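Local coordinates for kallistatin (Homo sapiens, PDB 6F4V), which inhibits the amidolytic and kininogenase activities of tissue kallikrein, forming a stable equimolar complex in which the enzyme cleaves it at its reactive site, at residues 94-99 and 137-142; 10-15 and 290-295. One frame throughout, in Å; residues are numbered along the deposited sequence.

Interaction 1. Residues 94-99 and 137-142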
loop_
_atom_site.group_PDB
_atom_site.type_symbol
_atom_site.label_atom_id
_atom_site.label_comp_id
_atom_site.label_asym_id
_atom_site.label_seq_id
_atom_site.Cartn_x
_atom_site.Cartn_y
_atom_site.Cartn_z
ATOM N N GLY A 94 9.825 -1.871 7.426
ATOM C CA GLY A 94 11.259 -2.102 7.394
ATOM C C GLY A 94 11.735 -2.292 5.968
ATOM O O GLY A 94 10.926 -2.490 5.051
ATOM N N SER A 95 13.049 -2.233 5.805
ATOM C CA SER A 95 13.704 -2.283 4.513
ATOM C C SER A 95 14.913 -3.176 4.619
ATOM O O SER A 95 15.482 -3.318 5.698
ATOM C CB SER A 95 14.171 -0.882 4.123
ATOM O OG SER A 95 13.043 -0.027 3.895
ATOM N N ALA A 96 15.369 -3.670 3.479
ATOM C CA ALA A 96 16.565 -4.475 3.429
ATOM C C ALA A 96 17.170 -4.431 2.031
ATOM O O ALA A 96 16.457 -4.234 1.023
ATOM C CB ALA A 96 16.237 -5.907 3.828
ATOM N N LEU A 97 18.492 -4.603 1.988
ATOM C CA LEU A 97 19.188 -4.789 0.765
ATOM C C LEU A 97 19.870 -6.161 0.841
ATOM O O LEU A 97 20.595 -6.463 1.802
ATOM C CB LEU A 97 20.269 -3.720 0.591
ATOM C CG LEU A 97 19.843 -2.252 0.560
ATOM C CD1 LEU A 97 21.093 -1.391 0.481
ATOM C CD2 LEU A 97 18.925 -1.993 -0.617
ATOM N N PHE A 98 19.633 -6.960 -0.177
ATOM C CA PHE A 98 20.322 -8.216 -0.373
ATOM C C PHE A 98 21.429 -7.946 -1.384
ATOM O O PHE A 98 21.154 -7.649 -2.533
ATOM C CB PHE A 98 19.323 -9.285 -0.806
ATOM C CG PHE A 98 18.356 -9.622 0.270
ATOM C CD1 PHE A 98 17.204 -8.867 0.450
ATOM C CD2 PHE A 98 18.610 -10.678 1.145
ATOM C CE1 PHE A 98 16.316 -9.169 1.467
ATOM C CE2 PHE A 98 17.728 -10.974 2.173
ATOM C CZ PHE A 98 16.577 -10.222 2.331
ATOM N N LEU A 99 22.678 -8.004 -0.915
ATOM C CA LEU A 99 23.848 -7.554 -1.658
ATOM C C LEU A 99 24.666 -8.736 -2.156
ATOM O O LEU A 99 24.891 -9.673 -1.409
ATOM C CB LEU A 99 24.728 -6.730 -0.731
ATOM C CG LEU A 99 24.099 -5.498 -0.084
ATOM C CD1 LEU A 99 25.089 -4.862 0.875
ATOM C CD2 LEU A 99 23.651 -4.505 -1.140
ATOM N N ASN A 137 12.531 -14.341 0.231
ATOM C CA ASN A 137 11.128 -14.601 0.471
ATOM C C ASN A 137 10.797 -15.015 1.893
ATOM O O ASN A 137 9.753 -14.589 2.426
ATOM C CB ASN A 137 10.549 -15.574 -0.549
ATOM C CG ASN A 137 10.400 -14.937 -1.925
ATOM O OD1 ASN A 137 10.478 -13.709 -2.068
ATOM N ND2 ASN A 137 10.197 -15.757 -2.940
ATOM N N ASP A 138 11.676 -15.799 2.519
ATOM C CA ASP A 138 11.511 -16.154 3.929
ATOM C C ASP A 138 11.595 -14.928 4.821
ATOM O O ASP A 138 10.860 -14.838 5.778
ATOM C CB ASP A 138 12.584 -17.155 4.407
ATOM C CG ASP A 138 12.391 -18.571 3.861
ATOM O OD1 ASP A 138 11.307 -18.939 3.350
ATOM O OD2 ASP A 138 13.375 -19.335 3.958
ATOM N N HIS A 139 12.526 -14.018 4.544
ATOM C CA HIS A 139 12.654 -12.767 5.313
ATOM C C HIS A 139 11.365 -11.945 5.245
ATOM O O HIS A 139 10.809 -11.550 6.277
ATOM C CB HIS A 139 13.843 -11.939 4.819
ATOM C CG HIS A 139 13.994 -10.613 5.506
ATOM N ND1 HIS A 139 14.336 -10.501 6.835
ATOM C CD2 HIS A 139 13.875 -9.344 5.044
ATOM C CE1 HIS A 139 14.392 -9.224 7.173
ATOM N NE2 HIS A 139 14.128 -8.499 6.102
ATOM N N VAL A 140 10.852 -11.748 4.037
ATOM C CA VAL A 140 9.606 -11.005 3.865
ATOM C C VAL A 140 8.420 -11.707 4.560
ATOM O O VAL A 140 7.593 -11.058 5.235
ATOM C CB VAL A 140 9.332 -10.729 2.362
ATOM C CG1 VAL A 140 7.940 -10.131 2.165
ATOM C CG2 VAL A 140 10.417 -9.813 1.786
ATOM N N LYS A 141 8.333 -13.021 4.380
ATOM C CA LYS A 141 7.273 -13.819 5.009
ATOM C C LYS A 141 7.307 -13.682 6.532
ATOM O O LYS A 141 6.266 -13.473 7.162
ATOM C CB LYS A 141 7.418 -15.291 4.607
ATOM C CG LYS A 141 6.295 -16.212 5.035
ATOM C CD LYS A 141 6.688 -17.663 4.774
ATOM C CE LYS A 141 5.479 -18.581 4.725
ATOM N NZ LYS A 141 4.547 -18.388 5.879
ATOM N N LYS A 142 8.508 -13.777 7.106
ATOM C CA LYS A 142 8.660 -13.663 8.550
ATOM C C LYS A 142 8.225 -12.265 9.027
ATOM O O LYS A 142 7.454 -12.124 9.971
ATOM C CB LYS A 142 10.106 -13.933 8.931
ATOM C CG LYS A 142 10.435 -13.750 10.394
ATOM C CD LYS A 142 11.822 -14.306 10.678
ATOM C CE LYS A 142 12.318 -13.867 12.042
ATOM N NZ LYS A 142 11.337 -14.201 13.108
HETATM O O HOH W 1 14.423 -5.756 6.771
#

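Interaction 2. Residues 10-15 and 290-295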
loop_
_atom_site.group_PDB
_atom_site.type_symbol
_atom_site.label_atom_id
_atom_site.label_comp_id
_atom_site.label_asym_id
_atom_site.label_seq_id
_atom_site.Cartn_x
_atom_site.Cartn_y
_atom_site.Cartn_z
ATOM N N ALA A 10 0.174 10.622 -1.350
ATOM C CA ALA A 10 -1.248 10.420 -1.637
ATOM C C ALA A 10 -1.524 10.497 -3.142
ATOM O O ALA A 10 -2.311 9.719 -3.662
ATOM C CB ALA A 10 -2.101 11.416 -0.881
ATOM N N ASP A 11 -0.874 11.437 -3.823
ATOM C CA ASP A 11 -0.987 11.570 -5.281
ATOM C C ASP A 11 -0.576 10.289 -5.939
ATOM O O ASP A 11 -1.266 9.811 -6.819
ATOM C CB ASP A 11 -0.129 12.759 -5.778
ATOM C CG ASP A 11 0.005 12.830 -7.311
ATOM O OD1 ASP A 11 -0.992 13.210 -7.931
ATOM O OD2 ASP A 11 1.094 12.497 -7.884
ATOM N N PHE A 12 0.584 9.747 -5.554
ATOM C CA PHE A 12 1.028 8.479 -6.112
ATOM C C PHE A 12 0.027 7.358 -5.851
ATOM O O PHE A 12 -0.299 6.580 -6.768
ATOM C CB PHE A 12 2.392 8.083 -5.577
ATOM C CG PHE A 12 2.875 6.793 -6.117
ATOM C CD1 PHE A 12 3.321 6.710 -7.432
ATOM C CD2 PHE A 12 2.824 5.644 -5.365
ATOM C CE1 PHE A 12 3.734 5.508 -7.978
ATOM C CE2 PHE A 12 3.246 4.430 -5.908
ATOM C CZ PHE A 12 3.725 4.372 -7.221
ATOM N N ALA A 13 -0.440 7.273 -4.590
ATOM C CA ALA A 13 -1.430 6.237 -4.208
ATOM C C ALA A 13 -2.612 6.171 -5.144
ATOM O O ALA A 13 -2.948 5.095 -5.687
ATOM C CB ALA A 13 -1.921 6.453 -2.804
ATOM N N PHE A 14 -3.212 7.330 -5.380
ATOM C CA PHE A 14 -4.404 7.393 -6.213
ATOM C C PHE A 14 -4.134 7.282 -7.724
ATOM O O PHE A 14 -4.972 6.756 -8.451
ATOM C CB PHE A 14 -5.280 8.579 -5.823
ATOM C CG PHE A 14 -5.913 8.397 -4.455
ATOM C CD1 PHE A 14 -6.945 7.480 -4.273
ATOM C CD2 PHE A 14 -5.437 9.080 -3.341
ATOM C CE1 PHE A 14 -7.507 7.260 -3.013
ATOM C CE2 PHE A 14 -5.990 8.848 -2.070
ATOM C CZ PHE A 14 -7.033 7.957 -1.914
ATOM N N ARG A 15 -2.957 7.708 -8.170
ATOM C CA ARG A 15 -2.533 7.476 -9.560
ATOM C C ARG A 15 -2.352 5.985 -9.829
ATOM O O ARG A 15 -2.795 5.478 -10.884
ATOM C CB ARG A 15 -1.254 8.249 -9.906
ATOM C CG ARG A 15 -1.496 9.722 -10.274
ATOM C CD ARG A 15 -0.275 10.354 -10.923
ATOM N NE ARG A 15 0.780 10.520 -9.955
ATOM C CZ ARG A 15 1.992 9.962 -9.971
ATOM N NH1 ARG A 15 2.435 9.199 -10.967
ATOM N NH2 ARG A 15 2.801 10.225 -8.951
ATOM N N LEU A 290 3.414 5.280 -15.169
ATOM C CA LEU A 290 3.210 6.263 -14.105
ATOM C C LEU A 290 4.409 7.175 -13.909
ATOM O O LEU A 290 4.588 7.719 -12.828
ATOM C CB LEU A 290 2.901 5.538 -12.790
ATOM C CG LEU A 290 1.607 4.758 -12.752
ATOM C CD1 LEU A 290 1.451 3.970 -11.462
ATOM C CD2 LEU A 290 0.419 5.694 -12.947
ATOM N N GLY A 291 5.224 7.343 -14.945
ATOM C CA GLY A 291 6.357 8.262 -14.915
ATOM C C GLY A 291 7.739 7.636 -14.783
ATOM O O GLY A 291 8.725 8.376 -14.659
ATOM N N PHE A 292 7.827 6.306 -14.802
ATOM C CA PHE A 292 9.095 5.636 -14.523
ATOM C C PHE A 292 9.737 5.035 -15.785
ATOM O O PHE A 292 10.467 4.051 -15.697
ATOM C CB PHE A 292 8.909 4.561 -13.451
ATOM C CG PHE A 292 8.434 5.126 -12.122
ATOM C CD1 PHE A 292 7.091 5.415 -11.927
ATOM C CD2 PHE A 292 9.332 5.419 -11.123
ATOM C CE1 PHE A 292 6.640 5.934 -10.722
ATOM C CE2 PHE A 292 8.889 5.941 -9.907
ATOM C CZ PHE A 292 7.550 6.182 -9.711
ATOM N N THR A 293 9.498 5.639 -16.946
ATOM C CA THR A 293 10.128 5.132 -18.175
ATOM C C THR A 293 11.653 5.159 -18.099
ATOM O O THR A 293 12.293 4.188 -18.510
ATOM C CB THR A 293 9.660 5.900 -19.412
ATOM O OG1 THR A 293 9.856 7.307 -19.178
ATOM C CG2 THR A 293 8.234 5.612 -19.665
ATOM N N ASP A 294 12.242 6.213 -17.545
ATOM C CA ASP A 294 13.705 6.277 -17.435
ATOM C C ASP A 294 14.256 5.115 -16.634
ATOM O O ASP A 294 15.181 4.427 -17.083
ATOM C CB ASP A 294 14.208 7.588 -16.842
ATOM C CG ASP A 294 15.729 7.593 -16.653
ATOM O OD1 ASP A 294 16.415 7.800 -17.677
ATOM O OD2 ASP A 294 16.221 7.365 -15.508
ATOM N N LEU A 295 13.695 4.890 -15.447
ATOM C CA LEU A 295 14.229 3.871 -14.548
ATOM C C LEU A 295 14.272 2.477 -15.165
ATOM O O LEU A 295 15.225 1.694 -14.920
ATOM C CB LEU A 295 13.432 3.843 -13.214
ATOM C CG LEU A 295 13.813 2.741 -12.234
ATOM C CD1 LEU A 295 15.275 2.881 -11.830
ATOM C CD2 LEU A 295 12.948 2.759 -10.976
#

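Interaction 1. Residues 94-99 and 137-142
Phe98 presents its edge to the face of His139 in an offset edge-to-face pair, with the ring centroids 5.9 Å apart. The planes meet at 70°, short of a right angle, and the phenyl reaches the imidazole through a single corner: Phe98 CZ lies 3.9 Å from His139 CD2. That carbon sits at the edge of the phenyl, near its plane, whereas CZ approaches the imidazole obliquely, as expected of a shifted T-shape. Beside it, Ala96 CB comes within 4.0 Å of His139 NE2, again obliquely. A water lies in the imidazole plane at its NE2 edge, its oxygen 2.8 Å from His139 NE2. The same water donates a weak hydrogen bond to the backbone Ser95 O at 2.9 Å, a water-mediated link between the two segments, which share no direct hydrogen bond.

The torsions account for the meeting. His139 holds CG anti to its backbone N (chi1 177°), which carries the ring away from the helix toward the strand. In Phe98 the CB is already directed at the helix, and CG anti to the carbonyl carbon (chi1 -67°) sends the ring out so that CZ leads. With the nearest CA atoms, those of Ala96 and His139, 9.4 Å apart, side chains alone make the direct contact. Phe122 of the adjoining strand 120-124 completes the aromatic group, stacking with Phe98 and meeting His139 edge-to-face. Helix 129-143 thus lies across one face of the large mixed sheet, the arrangement characteristic of serpins, in which helix F packs over sheet A.

Interaction 2. Residues 10-15 and 290-295
Phe12 and Phe292 meet with their side chains crossing at about a right angle, and the nearest atoms, Phe12 CE1 and Phe292 CE1, are 4.0 Å apart. The rings touch obliquely and do not stack. Phe12 gets there because CG is anti to its backbone N (chi1 180°): although its CB does not point at the other segment, the end of the ring swings closer. Leu290 splits its two methyls: CD1 makes a loose apolar contact with Phe12 CE1 at 4.4 Å, and CD2 packs against the backbone Arg15 O at 3.8 Å.

Arg15 supplies the polar part. Its chain bends at chi3 (-70°), which turns the guanidinium back along its own helix, where NE and NH2 grip Asp11 side-on through a single oxygen. Both nitrogens approach from the same face of the carboxylate, with Arg15 NE 2.9 Å from Asp11 OD2. NH1 reaches the other segment edge-on, yet the hydrogen bond from Arg15 NH1 to Leu290 O is weak, long at 3.2 Å and bent to 126°. A further bond from Arg15 NH2 to Gly58 O brings in the end of helix 49-58, so the guanidinium is shared among Asp11, Gly58 and, weakly, Leu290.

Around this contact Phe12 of helix 6-23 also packs on Ile36 and Ser37 of helix 33-44, while Phe292, in the loop between helix 283-286 and strand 312-324, rests on Ile55 of helix 49-58.

Overall arrangement
From the N terminus, helix 6-23 opens interaction 2, which closes only when the chain reaches 290-295, after 274 intervening residues. Interaction 1 is nested inside that large loop: strand 89-100 is met again by helix 129-143 after a much shorter excursion through helix 107-117 and strand 120-124. The two contacts do not touch: the centres of interaction 1 and interaction 2 are about 24 Å apart, and the nearest atoms of interactions 1 and 2 about 13 Å. Interaction 1 joins a helix to the large mixed sheet, whereas interaction 2 joins the N-terminal helix to the loop leading into strand 312-324. That strand lies in the same sheet as strand 89-100, with 159-172 and 328-340 between them.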